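Local coordinates for esterase A (PDB 5GKV), which probably hydrolyses esters as a serine hydrolase related to penicillin-binding proteins and beta-lactamases, at residues S213-V218 and W256-I261; K83-L88 and P271-L276; G39-R44 and D220-T225; E196-P201 and R289-P294. All coordinates share one frame; numbering follows the deposited sequence.

Contact 1 of 4, residues S213-V218 and W256-I261; sequences SEHDRV and WRRVEI
Beside the packing of His215 on Arg257, Glu214 OE1 takes two bonds from Arg217, 2.9 Å from NE and 3.1 Å from NH2. The guanidinium grips side-on and sends both nitrogens to one oxygen. Ser213 OG donates to the other oxygen, Glu214 OE2, at 2.7 Å. These bonds tie Ser213, Glu214 and Arg217 together in the turn that follows strand 206-208 in this beta-lactamase-like fold. The turn packs on the C-terminal end of helix 253-258 through a CH-pi contact. Arg257 CD stands over one face of the His215 imidazole, 3.9 Å from the ring centroid and 2° off its normal. The extended run of Arg257 from CG to NE (chi2 176°) then carries the guanidinium past the ring. The guanidinium plane is almost perpendicular to the ring, at 82°. Arg258 comes from another side, its CG at the ring edge, 4.0 Å from His215 CE1. The polar ends have partners nearby: His215 NE2 bonds to Leu210 O, and Arg258 NH1 forms a salt bridge with Asp212. The ring is therefore held both by its nitrogen and by the alkyl parts of two arginines. This is a surface contact. At the far end of Arg257, Val218 comes from the opposite direction. Its CG1 sits over the centre of one guanidinium face, 3.7 Å from Arg257 CZ.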
loop_
_atom_site.group_PDB
_atom_site.type_symbol
_atom_site.label_atom_id
_atom_site.label_comp_id
_atom_site.label_asym_id
_atom_site.label_seq_id
_atom_site.Cartn_x
_atom_site.Cartn_y
_atom_site.Cartn_z
ATOM N N SER A 213 19.202 3.648 12.039
ATOM C CA SER A 213 19.810 2.383 12.465
ATOM C C SER A 213 19.375 1.199 11.605
ATOM O O SER A 213 20.054 0.157 11.597
ATOM C CB SER A 213 19.453 2.093 13.916
ATOM O OG SER A 213 18.044 2.012 14.059
ATOM N N GLU A 214 18.254 1.327 10.897
ATOM C CA GLU A 214 17.744 0.280 10.020
ATOM C C GLU A 214 18.162 0.450 8.563
ATOM O O GLU A 214 17.859 -0.427 7.742
ATOM C CB GLU A 214 16.211 0.241 10.090
ATOM C CG GLU A 214 15.650 0.222 11.498
ATOM C CD GLU A 214 16.345 -0.793 12.375
ATOM O OE1 GLU A 214 16.357 -1.996 12.019
ATOM O OE2 GLU A 214 16.890 -0.386 13.423
ATOM N N HIS A 215 18.838 1.546 8.212
ATOM C CA HIS A 215 19.031 1.843 6.791
ATOM C C HIS A 215 19.967 0.854 6.110
ATOM O O HIS A 215 19.825 0.612 4.908
ATOM C CB HIS A 215 19.552 3.263 6.600
ATOM C CG HIS A 215 18.519 4.316 6.853
ATOM N ND1 HIS A 215 18.705 5.639 6.514
ATOM C CD2 HIS A 215 17.294 4.243 7.425
ATOM C CE1 HIS A 215 17.640 6.336 6.870
ATOM N NE2 HIS A 215 16.767 5.511 7.421
ATOM N N ASP A 216 20.906 0.256 6.850
ATOM C CA ASP A 216 21.889 -0.618 6.216
ATOM C C ASP A 216 21.287 -1.919 5.706
ATOM O O ASP A 216 21.910 -2.576 4.863
ATOM C CB ASP A 216 23.048 -0.932 7.171
ATOM C CG ASP A 216 23.958 0.274 7.408
ATOM O OD1 ASP A 216 24.789 0.221 8.353
ATOM O OD2 ASP A 216 23.838 1.272 6.651
ATOM N N ARG A 217 20.104 -2.317 6.182
ATOM C CA ARG A 217 19.477 -3.537 5.673
ATOM C C ARG A 217 18.379 -3.251 4.651
ATOM O O ARG A 217 17.611 -4.160 4.302
ATOM C CB ARG A 217 18.939 -4.388 6.829
ATOM C CG ARG A 217 17.806 -3.776 7.643
ATOM C CD ARG A 217 17.722 -4.469 9.020
ATOM N NE ARG A 217 16.628 -3.973 9.854
ATOM C CZ ARG A 217 15.406 -4.503 9.883
ATOM N NH1 ARG A 217 15.111 -5.547 9.115
ATOM N NH2 ARG A 217 14.476 -3.997 10.681
ATOM N N VAL A 218 18.295 -2.018 4.165
ATOM C CA VAL A 218 17.340 -1.653 3.125
ATOM C C VAL A 218 17.918 -2.021 1.762
ATOM O O VAL A 218 19.055 -1.657 1.438
ATOM C CB VAL A 218 17.008 -0.156 3.200
ATOM C CG1 VAL A 218 16.211 0.276 1.953
ATOM C CG2 VAL A 218 16.223 0.130 4.457
ATOM N N TRP A 256 14.283 10.633 2.807
ATOM C CA TRP A 256 13.068 10.022 2.277
ATOM C C TRP A 256 12.672 8.792 3.082
ATOM O O TRP A 256 11.477 8.534 3.272
ATOM C CB TRP A 256 13.250 9.662 0.799
ATOM C CG TRP A 256 12.003 9.122 0.157
ATOM C CD1 TRP A 256 10.995 9.844 -0.427
ATOM C CD2 TRP A 256 11.631 7.743 0.037
ATOM N NE1 TRP A 256 10.022 8.995 -0.903
ATOM C CE2 TRP A 256 10.388 7.701 -0.633
ATOM C CE3 TRP A 256 12.232 6.536 0.430
ATOM C CZ2 TRP A 256 9.735 6.500 -0.923
ATOM C CZ3 TRP A 256 11.581 5.353 0.151
ATOM C CH2 TRP A 256 10.347 5.342 -0.521
ATOM N N ARG A 257 13.656 8.042 3.591
ATOM C CA ARG A 257 13.352 6.929 4.484
ATOM C C ARG A 257 12.871 7.408 5.847
ATOM O O ARG A 257 11.942 6.826 6.419
ATOM C CB ARG A 257 14.583 6.044 4.640
ATOM C CG ARG A 257 14.993 5.390 3.332
ATOM C CD ARG A 257 16.271 4.595 3.477
ATOM N NE ARG A 257 16.723 4.140 2.165
ATOM C CZ ARG A 257 17.915 3.603 1.921
ATOM N NH1 ARG A 257 18.797 3.450 2.901
ATOM N NH2 ARG A 257 18.228 3.221 0.692
ATOM N N ARG A 258 13.493 8.470 6.379
ATOM C CA ARG A 258 13.263 8.876 7.766
ATOM C C ARG A 258 11.863 9.446 7.977
ATOM O O ARG A 258 11.237 9.197 9.018
ATOM C CB ARG A 258 14.310 9.916 8.201
ATOM C CG ARG A 258 15.686 9.368 8.583
ATOM C CD ARG A 258 16.567 10.461 9.239
ATOM N NE ARG A 258 17.107 11.412 8.261
ATOM C CZ ARG A 258 18.265 11.260 7.621
ATOM N NH1 ARG A 258 19.023 10.198 7.855
ATOM N NH2 ARG A 258 18.670 12.173 6.739
ATOM N N VAL A 259 11.370 10.246 7.029
ATOM C CA VAL A 259 10.087 10.925 7.206
ATOM C C VAL A 259 8.953 9.920 7.038
ATOM O O VAL A 259 9.187 8.740 6.754
ATOM C CB VAL A 259 9.930 12.105 6.225
ATOM C CG1 VAL A 259 10.969 13.181 6.518
ATOM C CG2 VAL A 259 10.034 11.624 4.762
ATOM N N GLU A 260 7.717 10.375 7.213
ATOM C CA GLU A 260 6.545 9.528 7.038
ATOM C C GLU A 260 5.815 9.970 5.782
ATOM O O GLU A 260 5.358 11.113 5.701
ATOM C CB GLU A 260 5.611 9.621 8.240
ATOM C CG GLU A 260 6.235 9.191 9.542
ATOM C CD GLU A 260 5.183 9.039 10.627
ATOM O OE1 GLU A 260 3.969 9.021 10.277
ATOM O OE2 GLU A 260 5.574 8.942 11.811
ATOM N N ILE A 261 5.714 9.073 4.808
ATOM C CA ILE A 261 4.886 9.304 3.630
ATOM C C ILE A 261 3.961 8.094 3.524
ATOM O O ILE A 261 4.294 7.111 2.842
ATOM C CB ILE A 261 5.747 9.521 2.373
ATOM C CG1 ILE A 261 6.750 10.661 2.613
ATOM C CG2 ILE A 261 4.848 9.820 1.155
ATOM C CD1 ILE A 261 7.707 10.940 1.456
#

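Contact 2 of 4, residues K83-L88 and P271-L276; sequences KAVAAL and PALARL
Leu88 and Leu276 meet tip to tip where helix 82-95 packs against helix 270-281. This is a helix-helix contact in the interior of the beta-lactamase-like fold. The two short segments run in broadly the same direction, at 33° to each other. Their axes come no closer than 11.8 Å, so branched side chains must span the gap. The tight part is the leucine pair. Leu88 CD1 lies 3.6 Å from Leu276 CD1 and 3.7 Å from Leu276 CG, close to the fork of the other leucine. Both leucines have CG anti to the backbone N (chi1 -175° and -178°), and this points them at each other across the gap. Ile198 of helix 190-202 also packs on both, and Leu291 adds to the cover of Leu276. The other part is looser, though still buried rather than open to solvent. There Val85 crosses Leu276 at about a right angle and uses only CG2. Leu194 and Ile208 also touch Val85, while Leu78 covers Leu273. Lys83, at the start of the same helical segment, is probably the lysine of the family's Ser-x-x-Lys motif, and its NZ bonds to Tyr169 OH. On the loose side, Val85 CG2 stays 4.2 Å from Leu276 CD2 and 4.3 Å from Leu273 CD2.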
loop_
_atom_site.group_PDB
_atom_site.type_symbol
_atom_site.label_atom_id
_atom_site.label_comp_id
_atom_site.label_asym_id
_atom_site.label_seq_id
_atom_site.Cartn_x
_atom_site.Cartn_y
_atom_site.Cartn_z
ATOM N N LYS A 83 -0.217 2.067 1.231
ATOM C CA LYS A 83 -1.579 2.579 1.384
ATOM C C LYS A 83 -2.511 1.586 2.071
ATOM O O LYS A 83 -3.490 1.999 2.710
ATOM C CB LYS A 83 -2.156 2.964 0.011
ATOM C CG LYS A 83 -1.396 4.107 -0.661
ATOM C CD LYS A 83 -2.200 4.699 -1.813
ATOM C CE LYS A 83 -1.549 5.977 -2.342
ATOM N NZ LYS A 83 -0.239 5.680 -3.031
ATOM N N ALA A 84 -2.252 0.279 1.940
ATOM C CA ALA A 84 -3.062 -0.695 2.669
ATOM C C ALA A 84 -2.867 -0.545 4.171
ATOM O O ALA A 84 -3.812 -0.739 4.950
ATOM C CB ALA A 84 -2.713 -2.125 2.226
ATOM N N VAL A 85 -1.644 -0.196 4.594
ATOM C CA VAL A 85 -1.374 0.041 6.012
ATOM C C VAL A 85 -2.078 1.311 6.479
ATOM O O VAL A 85 -2.699 1.335 7.550
ATOM C CB VAL A 85 0.144 0.106 6.281
ATOM C CG1 VAL A 85 0.420 0.366 7.802
ATOM C CG2 VAL A 85 0.828 -1.194 5.833
ATOM N N ALA A 86 -2.007 2.383 5.682
ATOM C CA ALA A 86 -2.729 3.598 6.034
ATOM C C ALA A 86 -4.222 3.322 6.150
ATOM O O ALA A 86 -4.885 3.806 7.077
ATOM C CB ALA A 86 -2.457 4.686 4.993
ATOM N N ALA A 87 -4.761 2.516 5.229
ATOM C CA ALA A 87 -6.188 2.222 5.267
ATOM C C ALA A 87 -6.557 1.475 6.540
ATOM O O ALA A 87 -7.570 1.784 7.177
ATOM C CB ALA A 87 -6.597 1.427 4.034
ATOM N N LEU A 88 -5.733 0.499 6.929
ATOM C CA LEU A 88 -5.978 -0.233 8.165
ATOM C C LEU A 88 -5.967 0.702 9.370
ATOM O O LEU A 88 -6.823 0.596 10.251
ATOM C CB LEU A 88 -4.927 -1.343 8.321
ATOM C CG LEU A 88 -5.028 -2.352 9.480
ATOM C CD1 LEU A 88 -4.094 -3.495 9.194
ATOM C CD2 LEU A 88 -4.632 -1.788 10.808
ATOM N N PRO A 271 6.837 -11.326 4.921
ATOM C CA PRO A 271 6.046 -11.929 6.013
ATOM C C PRO A 271 5.391 -10.913 6.934
ATOM O O PRO A 271 4.305 -11.176 7.468
ATOM C CB PRO A 271 7.078 -12.782 6.770
ATOM C CG PRO A 271 8.186 -13.001 5.816
ATOM C CD PRO A 271 8.244 -11.775 4.965
ATOM N N ALA A 272 6.043 -9.778 7.192
ATOM C CA ALA A 272 5.411 -8.764 8.029
ATOM C C ALA A 272 4.071 -8.337 7.439
ATOM O O ALA A 272 3.059 -8.264 8.158
ATOM C CB ALA A 272 6.342 -7.563 8.204
ATOM N N LEU A 273 4.027 -8.102 6.120
ATOM C CA LEU A 273 2.771 -7.707 5.484
ATOM C C LEU A 273 1.777 -8.859 5.454
ATOM O O LEU A 273 0.569 -8.653 5.651
ATOM C CB LEU A 273 3.029 -7.187 4.062
ATOM C CG LEU A 273 3.809 -5.865 4.015
ATOM C CD1 LEU A 273 4.312 -5.621 2.596
ATOM C CD2 LEU A 273 2.936 -4.705 4.498
ATOM N N ALA A 274 2.257 -10.076 5.206
ATOM C CA ALA A 274 1.346 -11.217 5.161
ATOM C C ALA A 274 0.695 -11.445 6.517
ATOM O O ALA A 274 -0.493 -11.791 6.593
ATOM C CB ALA A 274 2.090 -12.480 4.688
ATOM N N ARG A 275 1.454 -11.249 7.603
ATOM C CA ARG A 275 0.887 -11.398 8.938
ATOM C C ARG A 275 -0.124 -10.295 9.232
ATOM O O ARG A 275 -1.208 -10.570 9.757
ATOM C CB ARG A 275 2.008 -11.406 9.982
ATOM C CG ARG A 275 2.935 -12.610 9.868
ATOM C CD ARG A 275 4.063 -12.570 10.897
ATOM N NE ARG A 275 3.534 -12.467 12.246
ATOM C CZ ARG A 275 4.168 -11.881 13.262
ATOM N NH1 ARG A 275 5.369 -11.338 13.080
ATOM N NH2 ARG A 275 3.593 -11.825 14.461
ATOM N N LEU A 276 0.203 -9.046 8.880
ATOM C CA LEU A 276 -0.713 -7.940 9.147
ATOM C C LEU A 276 -2.013 -8.106 8.369
ATOM O O LEU A 276 -3.110 -8.019 8.942
ATOM C CB LEU A 276 -0.039 -6.598 8.822
ATOM C CG LEU A 276 -0.899 -5.352 9.101
ATOM C CD1 LEU A 276 -1.225 -5.243 10.582
ATOM C CD2 LEU A 276 -0.200 -4.101 8.627
#

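Contact 3 of 4, residues G39-R44 and D220-T225; sequences GELGAR and DLMRPT
Asp220 meets Leu41 at the edge of the contact, through its backbone: its O is 4.4 Å from Leu41 CD2. That oxygen also accepts a bond from Asn363 ND2, and the carboxylate atom Asp220 OD2 bonds to the backbone N of Arg64. Both bonds fix the chain just before the contact proper. At Leu221 the side chain turns away from Leu41, and its carbonyl oxygen bonds to Arg64 NH1. Met222 follows and carries most of the contact. Its CA is 7.8 Å from the CA of Leu41, the nearest pair between the two segments. CG and SD both lie anti along the chain (chi1 -172°, chi2 -179°), so SD is carried well out from the backbone. The chain then bends at the sulfur. There chi3 is -9°, close to eclipsed, which suggests some strain. This bend lays Met222 CE, the terminal methyl, against Leu41, 3.5 Å from Leu41 CB and 3.8 Å from Leu41 CD2. Leu41 stands just before strand 42-49 of the central antiparallel sheet of the beta-lactamase-like fold. The long loop between strand 206-208 and helix 235-241 thus folds over the start of that strand. Leu41 itself is buried and also packs on Asn363, whose backbone bonds to Met222. Beyond Met222 the chain leaves Leu41, and Pro224 rests on Gln365.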
loop_
_atom_site.group_PDB
_atom_site.type_symbol
_atom_site.label_atom_id
_atom_site.label_comp_id
_atom_site.label_asym_id
_atom_site.label_seq_id
_atom_site.Cartn_x
_atom_site.Cartn_y
_atom_site.Cartn_z
ATOM N N GLY A 39 14.472 -12.223 -14.457
ATOM C CA GLY A 39 13.225 -11.560 -14.104
ATOM C C GLY A 39 13.241 -10.803 -12.787
ATOM O O GLY A 39 12.305 -10.036 -12.504
ATOM N N GLU A 40 14.289 -10.986 -11.986
ATOM C CA GLU A 40 14.337 -10.453 -10.631
ATOM C C GLU A 40 15.707 -9.868 -10.347
ATOM O O GLU A 40 16.691 -10.154 -11.045
ATOM C CB GLU A 40 14.057 -11.552 -9.583
ATOM C CG GLU A 40 12.663 -12.172 -9.661
ATOM C CD GLU A 40 11.570 -11.295 -9.031
ATOM O OE1 GLU A 40 11.717 -10.052 -8.967
ATOM O OE2 GLU A 40 10.547 -11.871 -8.593
ATOM N N LEU A 41 15.761 -9.070 -9.276
ATOM C CA LEU A 41 17.009 -8.837 -8.551
ATOM C C LEU A 41 16.946 -9.656 -7.264
ATOM O O LEU A 41 17.570 -10.713 -7.170
ATOM C CB LEU A 41 17.225 -7.349 -8.273
ATOM C CG LEU A 41 18.483 -6.968 -7.484
ATOM C CD1 LEU A 41 19.744 -7.519 -8.198
ATOM C CD2 LEU A 41 18.581 -5.451 -7.316
ATOM N N GLY A 42 16.155 -9.206 -6.289
ATOM C CA GLY A 42 15.829 -10.027 -5.139
ATOM C C GLY A 42 14.350 -9.915 -4.818
ATOM O O GLY A 42 13.678 -8.942 -5.197
ATOM N N ALA A 43 13.838 -10.930 -4.116
ATOM C CA ALA A 43 12.412 -10.937 -3.816
ATOM C C ALA A 43 12.116 -11.871 -2.651
ATOM O O ALA A 43 12.869 -12.810 -2.360
ATOM C CB ALA A 43 11.586 -11.353 -5.045
ATOM N N ARG A 44 10.985 -11.615 -2.013
ATOM C CA ARG A 44 10.477 -12.491 -0.967
ATOM C C ARG A 44 8.966 -12.589 -1.127
ATOM O O ARG A 44 8.289 -11.583 -1.400
ATOM C CB ARG A 44 10.859 -11.962 0.426
ATOM C CG ARG A 44 10.622 -12.948 1.572
ATOM C CD ARG A 44 11.145 -12.368 2.877
ATOM N NE ARG A 44 11.128 -13.317 3.990
ATOM C CZ ARG A 44 11.571 -13.000 5.208
ATOM N NH1 ARG A 44 12.029 -11.768 5.445
ATOM N NH2 ARG A 44 11.539 -13.885 6.179
ATOM N N ASP A 220 18.781 -2.109 -2.172
ATOM C CA ASP A 220 18.828 -1.270 -3.366
ATOM C C ASP A 220 17.606 -1.516 -4.232
ATOM O O ASP A 220 17.111 -2.639 -4.340
ATOM C CB ASP A 220 20.047 -1.593 -4.246
ATOM C CG ASP A 220 21.364 -1.238 -3.611
ATOM O OD1 ASP A 220 21.390 -0.477 -2.623
ATOM O OD2 ASP A 220 22.383 -1.733 -4.131
ATOM N N LEU A 221 17.185 -0.481 -4.937
ATOM C CA LEU A 221 16.159 -0.607 -5.953
ATOM C C LEU A 221 16.785 -0.550 -7.339
ATOM O O LEU A 221 17.797 0.121 -7.562
ATOM C CB LEU A 221 15.121 0.506 -5.803
ATOM C CG LEU A 221 14.372 0.495 -4.470
ATOM C CD1 LEU A 221 13.511 1.734 -4.354
ATOM C CD2 LEU A 221 13.515 -0.766 -4.400
ATOM N N MET A 222 16.184 -1.283 -8.264
ATOM C CA MET A 222 16.489 -1.157 -9.677
ATOM C C MET A 222 15.272 -0.543 -10.346
ATOM O O MET A 222 14.181 -1.122 -10.307
ATOM C CB MET A 222 16.834 -2.506 -10.292
ATOM C CG MET A 222 17.339 -2.399 -11.715
ATOM S SD MET A 222 17.711 -4.025 -12.381
ATOM C CE MET A 222 17.542 -5.023 -10.907
ATOM N N ARG A 223 15.458 0.633 -10.937
ATOM C CA ARG A 223 14.355 1.385 -11.500
ATOM C C ARG A 223 13.871 0.715 -12.790
ATOM O O ARG A 223 14.572 -0.117 -13.372
ATOM C CB ARG A 223 14.781 2.841 -11.734
ATOM C CG ARG A 223 15.715 3.100 -12.934
ATOM C CD ARG A 223 17.055 2.325 -12.872
ATOM N NE ARG A 223 17.672 2.447 -11.557
ATOM C CZ ARG A 223 18.629 1.658 -11.086
ATOM N NH1 ARG A 223 19.100 0.632 -11.802
ATOM N NH2 ARG A 223 19.098 1.881 -9.865
ATOM N N PRO A 224 12.646 1.019 -13.225
ATOM C CA PRO A 224 12.059 0.263 -14.340
ATOM C C PRO A 224 12.840 0.450 -15.632
ATOM O O PRO A 224 13.480 1.479 -15.854
ATOM C CB PRO A 224 10.645 0.843 -14.458
ATOM C CG PRO A 224 10.356 1.424 -13.117
ATOM C CD PRO A 224 11.673 1.941 -12.611
ATOM N N THR A 225 12.778 -0.574 -16.489
ATOM C CA THR A 225 13.409 -0.486 -17.806
ATOM C C THR A 225 12.655 0.465 -18.734
ATOM O O THR A 225 13.264 1.083 -19.616
ATOM C CB THR A 225 13.511 -1.882 -18.442
ATOM O OG1 THR A 225 12.200 -2.388 -18.723
ATOM C CG2 THR A 225 14.223 -2.857 -17.502
#

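Contact 4 of 4, residues E196-P201 and R289-P294; sequences EDICEP and RSLITP
Ile198 and Leu291 are the closest backbone pair here, with CA atoms 7.8 Å apart. The first segment belongs to helix 190-202, which is irregular at this point. It widens into a pi-type turn at 196-199, where phi of Ile198 falls to -129°, well off the helical value. It kinks at Pro201, whose ring nitrogen has no hydrogen to give to the turn before. The second segment begins as strand 289-290 of a small two-stranded antiparallel sheet, then turns into a loop. That loop ends at Thr293. Thr293 is the N-cap of helix 294-301, and its OG1 bonds to Gly296 N. Two separate side-chain contacts join the segments. In the buried one, Ile198 and Leu291 cross at a slant, with Ile198 CG1 4.1 Å from Leu291 CD2. Leu204 and Arg92 also touch Ile198, and Ala279 of helix 270-281 touches Leu291. In the exposed one, Pro201 CB sits over the centre of one face of the Arg289 guanidinium, 3.8 Å from CZ. Pro201 CB is 3.9 Å from Arg289 NH2 and 4.0 Å from Arg289 NH1, with NE only slightly farther, which fits a position over the middle of the group. The Arg289 chain runs straight at first, then bends at chi3 (-56°), which brings the flat group against the proline. Leu202 also touches the Arg289 side chain. Kinked helix 190-202 thus packs on the antiparallel hairpin 285-290 and on the loop into N-capped helix 294-301, in the helical part of the beta-lactamase-like fold.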
loop_
_atom_site.group_PDB
_atom_site.type_symbol
_atom_site.label_atom_id
_atom_site.label_comp_id
_atom_site.label_asym_id
_atom_site.label_seq_id
_atom_site.Cartn_x
_atom_site.Cartn_y
_atom_site.Cartn_z
ATOM N N GLU A 196 3.824 1.676 17.818
ATOM C CA GLU A 196 3.493 1.485 19.232
ATOM C C GLU A 196 2.392 0.452 19.423
ATOM O O GLU A 196 2.459 -0.370 20.343
ATOM C CB GLU A 196 3.060 2.814 19.862
ATOM C CG GLU A 196 4.190 3.785 20.088
ATOM C CD GLU A 196 3.720 5.082 20.726
ATOM O OE1 GLU A 196 2.489 5.304 20.805
ATOM O OE2 GLU A 196 4.589 5.878 21.136
ATOM N N ASP A 197 1.360 0.489 18.584
ATOM C CA ASP A 197 0.170 -0.318 18.811
ATOM C C ASP A 197 0.213 -1.673 18.118
ATOM O O ASP A 197 -0.522 -2.585 18.526
ATOM C CB ASP A 197 -1.089 0.424 18.338
ATOM C CG ASP A 197 -1.417 1.658 19.190
ATOM O OD1 ASP A 197 -0.728 1.928 20.198
ATOM O OD2 ASP A 197 -2.365 2.376 18.829
ATOM N N ILE A 198 1.035 -1.834 17.083
ATOM C CA ILE A 198 0.950 -3.035 16.254
ATOM C C ILE A 198 2.313 -3.695 16.083
ATOM O O ILE A 198 2.494 -4.862 16.453
ATOM C CB ILE A 198 0.324 -2.714 14.883
ATOM C CG1 ILE A 198 -1.111 -2.186 15.067
ATOM C CG2 ILE A 198 0.366 -3.944 13.983
ATOM C CD1 ILE A 198 -1.837 -1.834 13.753
ATOM N N CYS A 199 3.285 -2.958 15.534
ATOM C CA CYS A 199 4.523 -3.609 15.099
ATOM C C CYS A 199 5.439 -3.964 16.263
ATOM O O CYS A 199 5.990 -5.069 16.296
ATOM C CB CYS A 199 5.244 -2.728 14.083
ATOM S SG CYS A 199 4.223 -2.620 12.577
ATOM N N GLU A 200 5.607 -3.065 17.231
ATOM C CA GLU A 200 6.391 -3.443 18.408
ATOM C C GLU A 200 5.739 -4.579 19.192
ATOM O O GLU A 200 6.418 -5.587 19.439
ATOM C CB GLU A 200 6.674 -2.211 19.277
ATOM C CG GLU A 200 7.896 -1.418 18.805
ATOM C CD GLU A 200 8.075 -0.077 19.519
ATOM O OE1 GLU A 200 7.272 0.245 20.428
ATOM O OE2 GLU A 200 9.022 0.660 19.158
ATOM N N PRO A 201 4.464 -4.521 19.581
ATOM C CA PRO A 201 3.911 -5.638 20.371
ATOM C C PRO A 201 3.894 -6.957 19.635
ATOM O O PRO A 201 4.095 -8.005 20.261
ATOM C CB PRO A 201 2.481 -5.179 20.694
ATOM C CG PRO A 201 2.483 -3.724 20.492
ATOM C CD PRO A 201 3.490 -3.424 19.442
ATOM N N ARG A 289 -4.109 -11.158 19.465
ATOM C CA ARG A 289 -4.391 -9.761 19.787
ATOM C C ARG A 289 -5.392 -9.206 18.776
ATOM O O ARG A 289 -5.145 -9.254 17.569
ATOM C CB ARG A 289 -3.103 -8.936 19.783
ATOM C CG ARG A 289 -3.316 -7.439 20.000
ATOM C CD ARG A 289 -1.993 -6.672 20.089
ATOM N NE ARG A 289 -1.124 -7.207 21.137
ATOM C CZ ARG A 289 -0.742 -6.533 22.218
ATOM N NH1 ARG A 289 -1.141 -5.280 22.401
ATOM N NH2 ARG A 289 0.049 -7.114 23.113
ATOM N N SER A 290 -6.521 -8.684 19.265
ATOM C CA SER A 290 -7.515 -8.080 18.381
ATOM C C SER A 290 -7.039 -6.708 17.897
ATOM O O SER A 290 -6.844 -5.790 18.701
ATOM C CB SER A 290 -8.860 -7.947 19.098
ATOM O OG SER A 290 -9.846 -7.426 18.214
ATOM N N LEU A 291 -6.837 -6.572 16.585
ATOM C CA LEU A 291 -6.512 -5.279 15.987
ATOM C C LEU A 291 -7.745 -4.489 15.576
ATOM O O LEU A 291 -7.689 -3.256 15.520
ATOM C CB LEU A 291 -5.628 -5.472 14.748
ATOM C CG LEU A 291 -4.290 -6.143 15.031
ATOM C CD1 LEU A 291 -3.481 -6.276 13.761
ATOM C CD2 LEU A 291 -3.548 -5.322 16.066
ATOM N N ILE A 292 -8.848 -5.174 15.286
ATOM C CA ILE A 292 -10.052 -4.564 14.731
ATOM C C ILE A 292 -11.151 -5.619 14.792
ATOM O O ILE A 292 -10.857 -6.821 14.791
ATOM C CB ILE A 292 -9.796 -4.077 13.288
ATOM C CG1 ILE A 292 -10.998 -3.319 12.725
ATOM C CG2 ILE A 292 -9.429 -5.268 12.371
ATOM C CD1 ILE A 292 -10.696 -2.541 11.441
ATOM N N THR A 293 -12.417 -5.199 14.860
ATOM C CA THR A 293 -13.515 -6.161 14.862
ATOM C C THR A 293 -13.874 -6.599 13.447
ATOM O O THR A 293 -13.567 -5.908 12.471
ATOM C CB THR A 293 -14.758 -5.564 15.535
ATOM O OG1 THR A 293 -15.413 -4.651 14.634
ATOM C CG2 THR A 293 -14.381 -4.853 16.827
ATOM N N PRO A 294 -14.536 -7.751 13.305
ATOM C CA PRO A 294 -15.056 -8.133 11.977
ATOM C C PRO A 294 -15.938 -7.069 11.349
ATOM O O PRO A 294 -15.847 -6.812 10.139
ATOM C CB PRO A 294 -15.837 -9.420 12.270
ATOM C CG PRO A 294 -15.130 -10.018 13.476
ATOM C CD PRO A 294 -14.642 -8.844 14.295
#

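How the contacts relate
All four contacts lie in one beta-lactamase family region. Their segments come in the order 39-44, 83-88, 196-201, 213-218, 220-225, 256-261, 271-276 and 289-294. Contact 1 is nested within the loops closed by contacts 2 and 4; every other pair interlocks along the chain. Contacts 2 and 4 are neighbours, with centres about 11 Å apart. They share one apolar cluster built by helices 82-95, 190-202 and 270-281. Contacts 1 and 3 are linked through the chain, as 213-218 and 220-225 adjoin in sequence. Contact 2 reaches contact 3 where Pro271 packs on Arg44, tying helix 270-281 to strand 42-49. Contacts 3 and 4 are farthest apart, about 31 Å between centres. Distant chain segments are thus tied into one compact unit.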